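PDB 5ZMO: HNH nuclease domain-containing protein from Streptomyces coelicolor, which recognises phosphorothioated DNA through the sulfur-binding domain described here, and as a type IV restriction enzyme probably cleaves it with an HNH nuclease domain elsewhere in the protein. Local coordinates for residues D84-T96 / S108-D122. Sequence-based numbering, arbitrary orientation. Where two conformers were deposited one is given.
Sequences DDLWCVEQAEELT and SLNAVDPSAGLREDD
C88 and G117 form the hydrogen-bonded pair of a short antiparallel bridge, by which strand 88-89 becomes an edge of the small three-stranded sheet in this sulfur-binding domain; strand 115-117 is its middle strand. C88 N reaches G117 O at 2.8 Å and G117 N returns to C88 O at 3.0 Å; V89 and A116 follow as a non-hydrogen-bonded pair, and beyond them E90 N donates to S115 O.

A bare backbone can serve as the bed for an aromatic ring, and W87 illustrates this well. Its CG stands anti to the backbone N (chi1 -161°), which lays the indole over G117: G117 CA sits 3.5 Å from the centroid of the six-membered ring, only 9° off the normal, a CH-pi contact. A116 CB lies 3.7 Å from W87 NE1, and L118 CD2 touches near CE3. Since W87 also packs on L81 of helix 70-83, replacing it with an alanine would probably open a gap between that helix and the sheet and leave G117 CA without its aromatic partner.

Apolar contacts run from strand 88-89 into the loops: V89 and P114 lie side by side, and L95 directs CD2 against V112 CB (3.8 Å) and P114 CG, joining the loop after the 3-10 segment 92-94 to the last residue of helix 106-112 and the proline just beyond it.

Side-chain and water-mediated polar contacts flank the paired strands. Water 2 accepts from both Q91 NE2 and S115 N and donates to E90 OE2. At the far end, R119, its chain bent at chi2 and chi3, lays CD 3.1 Å from D85 O, while NH2 forms salt bridges within its own segment to D121 and D122; D122 is also paired with R12. Beside them water 1 links the segments, accepting from R119 N, donating weakly to L86 O and donating to D122 OD2 at 2.6 Å.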
# COMPACT_ATOMS: atom_id res chain seq x y z
N ASP A 84 7.95 -5.63 5.80
CA ASP A 84 8.80 -5.20 4.70
C ASP A 84 9.52 -3.84 4.93
O ASP A 84 10.17 -3.36 4.00
CB ASP A 84 7.96 -5.05 3.42
CG ASP A 84 7.43 -6.36 2.91
OD1 ASP A 84 8.23 -7.32 2.71
OD2 ASP A 84 6.22 -6.42 2.64
N ASP A 85 9.44 -3.29 6.13
CA ASP A 85 10.10 -2.03 6.53
C ASP A 85 9.58 -0.88 5.70
O ASP A 85 10.33 0.06 5.46
CB ASP A 85 11.64 -2.10 6.42
CG ASP A 85 12.24 -3.22 7.28
OD1 ASP A 85 11.67 -3.48 8.36
OD2 ASP A 85 13.24 -3.84 6.86
N LEU A 86 8.31 -0.95 5.30
CA LEU A 86 7.70 0.09 4.44
C LEU A 86 6.49 0.75 5.04
O LEU A 86 5.81 1.58 4.38
CB LEU A 86 7.34 -0.57 3.11
CG LEU A 86 8.51 -0.85 2.19
CD1 LEU A 86 8.15 -1.85 1.09
CD2 LEU A 86 8.96 0.51 1.61
N TRP A 87 6.16 0.42 6.28
CA TRP A 87 4.86 0.77 6.82
C TRP A 87 4.85 0.82 8.33
O TRP A 87 5.59 0.08 8.96
CB TRP A 87 3.84 -0.21 6.27
CG TRP A 87 2.42 0.13 6.30
CD1 TRP A 87 1.46 -0.47 7.08
CD2 TRP A 87 1.70 1.03 5.45
NE1 TRP A 87 0.24 0.02 6.81
CE2 TRP A 87 0.33 0.91 5.78
CE3 TRP A 87 2.08 1.91 4.41
CZ2 TRP A 87 -0.66 1.66 5.16
CZ3 TRP A 87 1.09 2.62 3.76
CH2 TRP A 87 -0.29 2.48 4.13
N CYS A 88 3.99 1.68 8.87
CA CYS A 88 3.85 1.86 10.34
C CYS A 88 2.39 1.72 10.69
O CYS A 88 1.56 2.35 10.06
CB CYS A 88 4.25 3.28 10.75
SG CYS A 88 5.91 3.69 10.23
N VAL A 89 2.07 0.94 11.71
CA VAL A 89 0.71 0.82 12.21
C VAL A 89 0.72 1.27 13.68
O VAL A 89 1.39 0.69 14.48
CB VAL A 89 0.17 -0.64 12.08
CG1 VAL A 89 -1.19 -0.76 12.71
CG2 VAL A 89 0.06 -1.12 10.61
N GLU A 90 0.04 2.34 14.00
CA GLU A 90 -0.07 2.83 15.39
C GLU A 90 -1.00 1.88 16.18
O GLU A 90 -1.88 1.23 15.59
CB GLU A 90 -0.69 4.21 15.47
CG GLU A 90 0.04 5.35 14.85
CD GLU A 90 -0.50 6.70 15.37
OE1 GLU A 90 0.33 7.58 15.72
OE2 GLU A 90 -1.75 6.89 15.47
N GLN A 91 -0.81 1.80 17.50
CA GLN A 91 -1.71 1.00 18.37
C GLN A 91 -1.65 -0.45 18.02
O GLN A 91 -2.65 -1.17 18.25
CB GLN A 91 -3.16 1.50 18.33
CG GLN A 91 -3.38 2.99 18.59
CD GLN A 91 -4.87 3.35 18.69
OE1 GLN A 91 -5.49 3.19 19.75
NE2 GLN A 91 -5.47 3.78 17.60
N ALA A 92 -0.51 -0.92 17.48
CA ALA A 92 -0.41 -2.30 17.00
C ALA A 92 -0.58 -3.30 18.14
O ALA A 92 -1.13 -4.39 17.96
CB ALA A 92 0.90 -2.54 16.33
N GLU A 93 -0.15 -2.90 19.31
CA GLU A 93 -0.17 -3.77 20.48
C GLU A 93 -1.60 -3.88 21.07
O GLU A 93 -1.84 -4.79 21.84
CB GLU A 93 0.93 -3.35 21.52
CG GLU A 93 2.31 -4.07 21.40
CD GLU A 93 3.05 -3.99 20.03
OE1 GLU A 93 3.55 -2.91 19.62
OE2 GLU A 93 3.21 -5.05 19.36
N GLU A 94 -2.53 -3.02 20.64
CA GLU A 94 -3.94 -3.04 20.99
C GLU A 94 -4.78 -4.05 20.19
O GLU A 94 -5.90 -4.35 20.58
CB GLU A 94 -4.57 -1.66 20.90
CG GLU A 94 -3.89 -0.60 21.81
CD GLU A 94 -3.61 -1.09 23.26
OE1 GLU A 94 -2.48 -0.86 23.79
OE2 GLU A 94 -4.52 -1.73 23.86
N LEU A 95 -4.25 -4.53 19.08
CA LEU A 95 -4.98 -5.38 18.16
C LEU A 95 -4.98 -6.81 18.70
O LEU A 95 -4.06 -7.22 19.43
CB LEU A 95 -4.38 -5.28 16.73
CG LEU A 95 -4.41 -3.87 16.07
CD1 LEU A 95 -3.60 -3.80 14.79
CD2 LEU A 95 -5.82 -3.44 15.77
N THR A 96 -5.97 -7.59 18.32
CA THR A 96 -5.97 -9.03 18.58
C THR A 96 -5.42 -9.79 17.37
O THR A 96 -5.94 -9.63 16.26
CB THR A 96 -7.41 -9.47 18.94
OG1 THR A 96 -7.79 -8.72 20.10
CG2 THR A 96 -7.46 -11.01 19.25
N SER A 108 -10.81 -6.62 15.23
CA SER A 108 -9.95 -5.73 16.04
C SER A 108 -9.45 -4.56 15.24
O SER A 108 -9.29 -3.48 15.80
CB SER A 108 -8.79 -6.46 16.75
OG SER A 108 -7.67 -6.87 15.92
N LEU A 109 -9.21 -4.74 13.93
CA LEU A 109 -8.91 -3.56 13.04
C LEU A 109 -10.07 -2.60 13.02
O LEU A 109 -9.89 -1.35 13.09
CB LEU A 109 -8.58 -3.98 11.58
CG LEU A 109 -7.25 -4.51 11.18
CD1 LEU A 109 -7.29 -4.96 9.73
CD2 LEU A 109 -6.16 -3.47 11.38
N ASN A 110 -11.29 -3.14 12.89
CA ASN A 110 -12.46 -2.27 12.82
C ASN A 110 -12.67 -1.56 14.16
O ASN A 110 -12.97 -0.37 14.20
CB ASN A 110 -13.72 -3.06 12.36
CG ASN A 110 -13.77 -3.30 10.82
OD1 ASN A 110 -13.12 -2.64 9.99
ND2 ASN A 110 -14.59 -4.25 10.44
N ALA A 111 -12.52 -2.30 15.25
CA ALA A 111 -12.76 -1.74 16.61
C ALA A 111 -11.74 -0.71 17.04
O ALA A 111 -12.10 0.34 17.50
CB ALA A 111 -12.83 -2.86 17.65
N VAL A 112 -10.46 -0.98 16.86
CA VAL A 112 -9.38 -0.11 17.30
C VAL A 112 -9.25 1.04 16.30
O VAL A 112 -8.96 2.18 16.67
CB VAL A 112 -8.08 -0.90 17.44
CG1 VAL A 112 -6.90 0.05 17.66
CG2 VAL A 112 -8.21 -1.91 18.60
N ASP A 113 -9.47 0.73 15.00
CA ASP A 113 -9.32 1.68 13.89
C ASP A 113 -7.97 2.38 13.95
O ASP A 113 -7.94 3.63 14.02
CB ASP A 113 -10.45 2.70 13.84
CG ASP A 113 -10.61 3.32 12.48
OD1 ASP A 113 -9.92 2.84 11.54
OD2 ASP A 113 -11.43 4.26 12.30
N PRO A 114 -6.88 1.61 13.99
CA PRO A 114 -5.53 2.18 14.07
C PRO A 114 -5.16 3.00 12.88
O PRO A 114 -5.59 2.68 11.76
CB PRO A 114 -4.63 0.98 14.09
CG PRO A 114 -5.38 -0.02 13.30
CD PRO A 114 -6.80 0.17 13.71
N SER A 115 -4.38 4.05 13.11
CA SER A 115 -3.82 4.79 11.99
C SER A 115 -2.54 4.14 11.46
O SER A 115 -1.83 3.44 12.15
CB SER A 115 -3.67 6.27 12.33
OG SER A 115 -4.93 6.88 12.28
N ALA A 116 -2.26 4.30 10.16
CA ALA A 116 -1.11 3.72 9.61
C ALA A 116 -0.74 4.45 8.35
O ALA A 116 -1.57 5.19 7.81
CB ALA A 116 -1.33 2.27 9.26
N GLY A 117 0.50 4.19 7.94
CA GLY A 117 1.01 4.69 6.67
C GLY A 117 2.50 4.54 6.54
O GLY A 117 3.14 3.73 7.22
N LEU A 118 3.06 5.27 5.57
CA LEU A 118 4.49 5.17 5.27
C LEU A 118 5.30 5.62 6.51
O LEU A 118 4.82 6.39 7.33
CB LEU A 118 4.86 6.07 4.08
CG LEU A 118 4.21 5.62 2.77
CD1 LEU A 118 4.42 6.71 1.72
CD2 LEU A 118 4.70 4.31 2.22
N ARG A 119 6.51 5.11 6.61
CA ARG A 119 7.52 5.66 7.53
C ARG A 119 7.76 7.18 7.28
O ARG A 119 7.63 7.64 6.16
CB ARG A 119 8.80 4.92 7.36
CG ARG A 119 8.78 3.53 7.97
CD ARG A 119 9.58 2.56 7.14
NE ARG A 119 10.95 2.27 7.56
CZ ARG A 119 12.05 2.92 7.20
NH1 ARG A 119 13.22 2.49 7.65
NH2 ARG A 119 12.03 4.00 6.43
N GLU A 120 8.11 7.92 8.33
CA GLU A 120 8.27 9.38 8.19
C GLU A 120 9.34 9.75 7.17
O GLU A 120 9.14 10.67 6.34
CB GLU A 120 8.54 10.12 9.53
CG GLU A 120 8.52 11.65 9.35
CD GLU A 120 8.92 12.47 10.58
OE1 GLU A 120 8.73 11.96 11.72
OE2 GLU A 120 9.43 13.62 10.37
N ASP A 121 10.48 9.10 7.26
CA ASP A 121 11.59 9.38 6.33
C ASP A 121 11.21 9.13 4.88
O ASP A 121 11.48 9.92 4.00
CB ASP A 121 12.85 8.61 6.72
CG ASP A 121 12.67 7.07 6.81
OD1 ASP A 121 11.56 6.53 6.63
OD2 ASP A 121 13.69 6.37 7.04
N ASP A 122 10.48 8.05 4.63
CA ASP A 122 9.97 7.77 3.27
C ASP A 122 8.95 8.79 2.80
O ASP A 122 9.03 9.25 1.66
CB ASP A 122 9.43 6.35 3.18
CG ASP A 122 10.45 5.32 3.52
OD1 ASP A 122 11.66 5.55 3.23
OD2 ASP A 122 10.04 4.18 3.97
O HOH W 1 7.53 3.75 4.29
O HOH W 2 -4.11 5.14 15.81
O HOH W 3 -7.78 4.62 16.69
O HOH W 4 -8.83 3.08 19.07